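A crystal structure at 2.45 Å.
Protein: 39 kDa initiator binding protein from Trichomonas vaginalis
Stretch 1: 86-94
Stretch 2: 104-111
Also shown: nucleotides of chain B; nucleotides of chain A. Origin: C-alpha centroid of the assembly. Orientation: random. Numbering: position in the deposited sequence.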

# COMPACT_ATOMS: atom_id res chain seq x y z
N ASN C 86 -2.46 -10.29 4.67
CA ASN C 86 -2.89 -9.95 3.32
C ASN C 86 -1.74 -10.06 2.27
O ASN C 86 -2.00 -10.53 1.12
CB ASN C 86 -3.47 -8.52 3.28
CG ASN C 86 -4.85 -8.41 3.95
OD1 ASN C 86 -5.54 -9.42 4.24
ND2 ASN C 86 -5.26 -7.17 4.18
N LEU C 87 -0.52 -9.62 2.63
CA LEU C 87 0.60 -9.72 1.69
C LEU C 87 0.86 -11.23 1.38
O LEU C 87 0.96 -11.65 0.20
CB LEU C 87 1.88 -9.05 2.25
CG LEU C 87 1.71 -7.54 2.54
CD1 LEU C 87 2.97 -7.04 3.07
CD2 LEU C 87 1.37 -6.77 1.34
N ARG C 88 0.92 -12.01 2.46
CA ARG C 88 1.09 -13.45 2.41
C ARG C 88 0.03 -14.12 1.52
O ARG C 88 0.37 -14.73 0.50
CB ARG C 88 1.05 -14.03 3.85
CG ARG C 88 0.47 -15.49 4.04
CD ARG C 88 1.53 -16.44 4.58
NE ARG C 88 2.83 -15.78 4.49
CZ ARG C 88 4.02 -16.39 4.53
NH1 ARG C 88 4.10 -17.73 4.65
NH2 ARG C 88 5.14 -15.64 4.44
N ASP C 89 -1.25 -13.96 1.87
CA ASP C 89 -2.33 -14.62 1.12
C ASP C 89 -2.59 -14.12 -0.27
O ASP C 89 -3.19 -14.82 -1.07
CB ASP C 89 -3.63 -14.62 1.93
CG ASP C 89 -3.42 -15.16 3.38
OD1 ASP C 89 -4.32 -14.90 4.24
OD2 ASP C 89 -2.38 -15.84 3.65
N LEU C 90 -2.14 -12.91 -0.59
CA LEU C 90 -2.34 -12.40 -1.94
C LEU C 90 -1.11 -12.55 -2.85
O LEU C 90 -1.06 -12.00 -3.95
CB LEU C 90 -2.89 -10.96 -1.90
CG LEU C 90 -4.26 -10.91 -1.19
CD1 LEU C 90 -4.84 -9.55 -1.17
CD2 LEU C 90 -5.21 -11.83 -1.92
N ALA C 91 -0.11 -13.29 -2.38
CA ALA C 91 1.09 -13.60 -3.16
C ALA C 91 2.04 -12.46 -3.49
O ALA C 91 2.54 -12.33 -4.65
CB ALA C 91 0.68 -14.38 -4.50
N PHE C 92 2.25 -11.61 -2.48
CA PHE C 92 3.24 -10.54 -2.60
C PHE C 92 4.51 -11.27 -2.13
O PHE C 92 4.48 -12.14 -1.28
CB PHE C 92 2.89 -9.34 -1.73
CG PHE C 92 1.88 -8.44 -2.36
CD1 PHE C 92 2.29 -7.29 -3.05
CD2 PHE C 92 0.52 -8.80 -2.37
CE1 PHE C 92 1.36 -6.51 -3.73
CE2 PHE C 92 -0.42 -8.05 -3.04
CZ PHE C 92 -0.01 -6.90 -3.73
N GLU C 93 5.60 -10.99 -2.79
CA GLU C 93 6.80 -11.67 -2.44
C GLU C 93 7.81 -10.67 -1.91
O GLU C 93 8.18 -9.70 -2.58
CB GLU C 93 7.28 -12.41 -3.67
CG GLU C 93 8.76 -12.78 -3.67
CD GLU C 93 9.12 -13.50 -4.98
OE1 GLU C 93 8.41 -13.26 -5.99
OE2 GLU C 93 10.09 -14.29 -5.01
N GLN C 94 8.22 -10.91 -0.67
CA GLN C 94 9.17 -10.07 0.01
C GLN C 94 10.58 -10.29 -0.55
O GLN C 94 11.07 -11.43 -0.65
CB GLN C 94 9.16 -10.37 1.50
CG GLN C 94 9.94 -9.31 2.24
CD GLN C 94 9.77 -9.39 3.72
OE1 GLN C 94 8.80 -9.97 4.19
NE2 GLN C 94 10.70 -8.80 4.46
N GLN C 104 10.90 -4.48 1.15
CA GLN C 104 10.76 -4.35 -0.31
C GLN C 104 9.97 -5.47 -0.86
O GLN C 104 10.03 -6.58 -0.32
CB GLN C 104 12.11 -4.36 -0.98
CG GLN C 104 12.49 -3.02 -1.53
CD GLN C 104 13.93 -2.97 -1.88
OE1 GLN C 104 14.42 -3.81 -2.65
NE2 GLN C 104 14.65 -1.98 -1.31
N TRP C 105 9.26 -5.20 -1.97
CA TRP C 105 8.34 -6.16 -2.57
C TRP C 105 8.13 -6.19 -4.05
O TRP C 105 8.40 -5.23 -4.73
CB TRP C 105 6.93 -5.96 -2.00
CG TRP C 105 6.88 -6.00 -0.54
CD1 TRP C 105 7.31 -5.04 0.31
CD2 TRP C 105 6.43 -7.09 0.27
NE1 TRP C 105 7.19 -5.46 1.58
CE2 TRP C 105 6.65 -6.71 1.61
CE3 TRP C 105 5.88 -8.34 0.01
CZ2 TRP C 105 6.33 -7.55 2.69
CZ3 TRP C 105 5.57 -9.18 1.07
CH2 TRP C 105 5.80 -8.77 2.40
N LYS C 106 7.54 -7.31 -4.52
CA LYS C 106 7.15 -7.54 -5.91
C LYS C 106 6.02 -8.57 -5.91
O LYS C 106 5.82 -9.29 -4.95
CB LYS C 106 8.33 -8.00 -6.78
CG LYS C 106 8.33 -9.48 -7.18
CD LYS C 106 9.73 -10.05 -7.09
CE LYS C 106 10.01 -11.17 -8.13
NZ LYS C 106 9.22 -12.41 -7.98
N ARG C 107 5.26 -8.64 -7.00
CA ARG C 107 4.13 -9.57 -7.08
C ARG C 107 3.88 -9.64 -8.56
O ARG C 107 3.86 -8.61 -9.22
CB ARG C 107 2.91 -8.99 -6.35
CG ARG C 107 1.68 -9.90 -6.43
CD ARG C 107 0.38 -9.16 -6.17
NE ARG C 107 -0.75 -10.05 -5.92
CZ ARG C 107 -1.98 -9.88 -6.45
NH1 ARG C 107 -2.27 -8.87 -7.27
NH2 ARG C 107 -2.95 -10.71 -6.11
N SER C 108 3.69 -10.83 -9.10
CA SER C 108 3.54 -10.90 -10.55
C SER C 108 2.33 -10.09 -11.10
O SER C 108 1.22 -10.16 -10.60
CB SER C 108 3.52 -12.38 -10.99
OG SER C 108 2.26 -12.97 -10.70
N GLY C 109 2.59 -9.28 -12.13
CA GLY C 109 1.55 -8.46 -12.72
C GLY C 109 1.19 -7.23 -11.89
O GLY C 109 0.16 -6.57 -12.14
N PHE C 110 2.02 -6.93 -10.90
CA PHE C 110 1.78 -5.79 -10.05
C PHE C 110 2.95 -4.79 -10.34
O PHE C 110 4.09 -4.94 -9.87
CB PHE C 110 1.71 -6.28 -8.60
CG PHE C 110 1.32 -5.21 -7.62
CD1 PHE C 110 2.29 -4.35 -7.07
CD2 PHE C 110 -0.02 -5.01 -7.29
CE1 PHE C 110 1.92 -3.31 -6.22
CE2 PHE C 110 -0.40 -3.95 -6.43
CZ PHE C 110 0.57 -3.11 -5.90
N THR C 111 2.63 -3.77 -11.13
CA THR C 111 3.64 -2.82 -11.55
C THR C 111 3.10 -1.41 -11.59
O THR C 111 1.89 -1.18 -11.39
CB THR C 111 4.14 -3.13 -12.99
OG1 THR C 111 3.10 -2.83 -13.94
CG2 THR C 111 4.46 -4.56 -13.14
P DG B 4 5.26 -13.41 6.93
OP1 DG B 4 5.97 -13.65 5.63
OP2 DG B 4 4.07 -12.53 6.98
O5' DG B 4 4.86 -14.82 7.52
C5' DG B 4 5.89 -15.72 7.93
C4' DG B 4 5.33 -16.80 8.81
O4' DG B 4 5.06 -16.27 10.14
C3' DG B 4 4.00 -17.37 8.31
O3' DG B 4 4.03 -18.78 8.53
C2' DG B 4 2.97 -16.62 9.16
C1' DG B 4 3.71 -16.43 10.48
N9 DG B 4 3.32 -15.32 11.34
C8 DG B 4 3.24 -13.96 11.04
N7 DG B 4 2.85 -13.21 12.06
C5 DG B 4 2.67 -14.13 13.09
C6 DG B 4 2.25 -13.94 14.44
O6 DG B 4 1.98 -12.88 15.01
N1 DG B 4 2.17 -15.15 15.14
C2 DG B 4 2.47 -16.40 14.60
N2 DG B 4 2.34 -17.48 15.40
N3 DG B 4 2.87 -16.59 13.35
C4 DG B 4 2.95 -15.43 12.66
P DC A 6 -9.16 -9.18 -0.26
OP1 DC A 6 -8.94 -7.70 -0.07
OP2 DC A 6 -8.82 -9.84 -1.57
O5' DC A 6 -8.46 -9.99 0.94
C5' DC A 6 -8.11 -9.36 2.19
C4' DC A 6 -9.34 -9.04 3.01
O4' DC A 6 -10.07 -10.27 3.27
C3' DC A 6 -9.10 -8.41 4.39
O3' DC A 6 -9.80 -7.20 4.55
C2' DC A 6 -9.65 -9.41 5.40
C1' DC A 6 -10.61 -10.23 4.59
N1 DC A 6 -10.74 -11.63 5.04
C2 DC A 6 -11.42 -11.90 6.22
O2 DC A 6 -11.84 -10.96 6.90
N3 DC A 6 -11.59 -13.18 6.60
C4 DC A 6 -11.08 -14.17 5.85
N4 DC A 6 -11.28 -15.41 6.27
C5 DC A 6 -10.36 -13.93 4.66
C6 DC A 6 -10.21 -12.65 4.29

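The apolar centre of the contact is built around two aromatic rings, Trp105 and Phe92. Trp105 is covered on both faces. On one, Leu87 CD1 lies 3.7 Å from the centroid of the six-membered ring and 27° off its normal, with Leu87 CD1 to Trp105 CH2 at 3.4 Å. On the opposite face, Gln94 CB sits 3.9 Å from the same centroid, 16° off the normal. Both positions meet the geometry of a CH-pi contact, in which a weakly polarised C-H group rests on the electron-rich ring face. The indole is thus held between the end of the helix and the strand that follows it. Phe92 adds its CB, 3.6 Å from Trp105 CE3.

The Phe92 ring has its own neighbours. Arg107 CD stands 3.5 Å from its centroid, 20° off the normal, so the aliphatic part of the arginine covers one face. The ring's edge points to the face of Phe110: centroids are 5.1 Å apart, the planes meet at 72°, and Phe92 CZ to Phe110 CE2 is 4.0 Å. This edge-to-face arrangement brings the positive ring hydrogens of Phe92 against the pi cloud of Phe110.

Arg107 links this apolar cluster to the polar groups around it. Its chi1, chi2 and chi3 are all t, and the extended chain carries the guanidinium to the carbonyl of Leu90, the first residue to leave helical geometry. Arg107 NE donates to Leu90 O at 2.8 Å (154°), and Arg107 NH2 donates to Leu90 O at 3.1 Å (136°). The longer, more bent second bond is consistent with one oxygen lying off-centre between two donors. Two bonds from a charged group thus satisfy a carbonyl where the helix has ended.

The backbones run antiparallel. Glu93 and Lys106 form a hydrogen-bonded pair: Glu93 N to Lys106 O is 2.8 Å (169°), and Lys106 N to Glu93 O is 3.1 Å (147°). Gln94 and Trp105 follow as a non-hydrogen-bonded pair with CA atoms 4.8 Å apart, their side chains sharing the sheet face opposite that of Glu93 and Lys106. Beyond the paired strand, a type II turn from Arg107 to Phe110, closed by Phe110 N to Arg107 O at 3.0 Å, reverses the chain and positive phi at Gly109 suits glycine.

At the polar edge, the side chains of Glu93 and Lys106 converge in a salt bridge. The Glu93 OE1 to Lys106 NZ distance of 2.3 Å is very short, and at 2.45 Å resolution its exact value deserves caution.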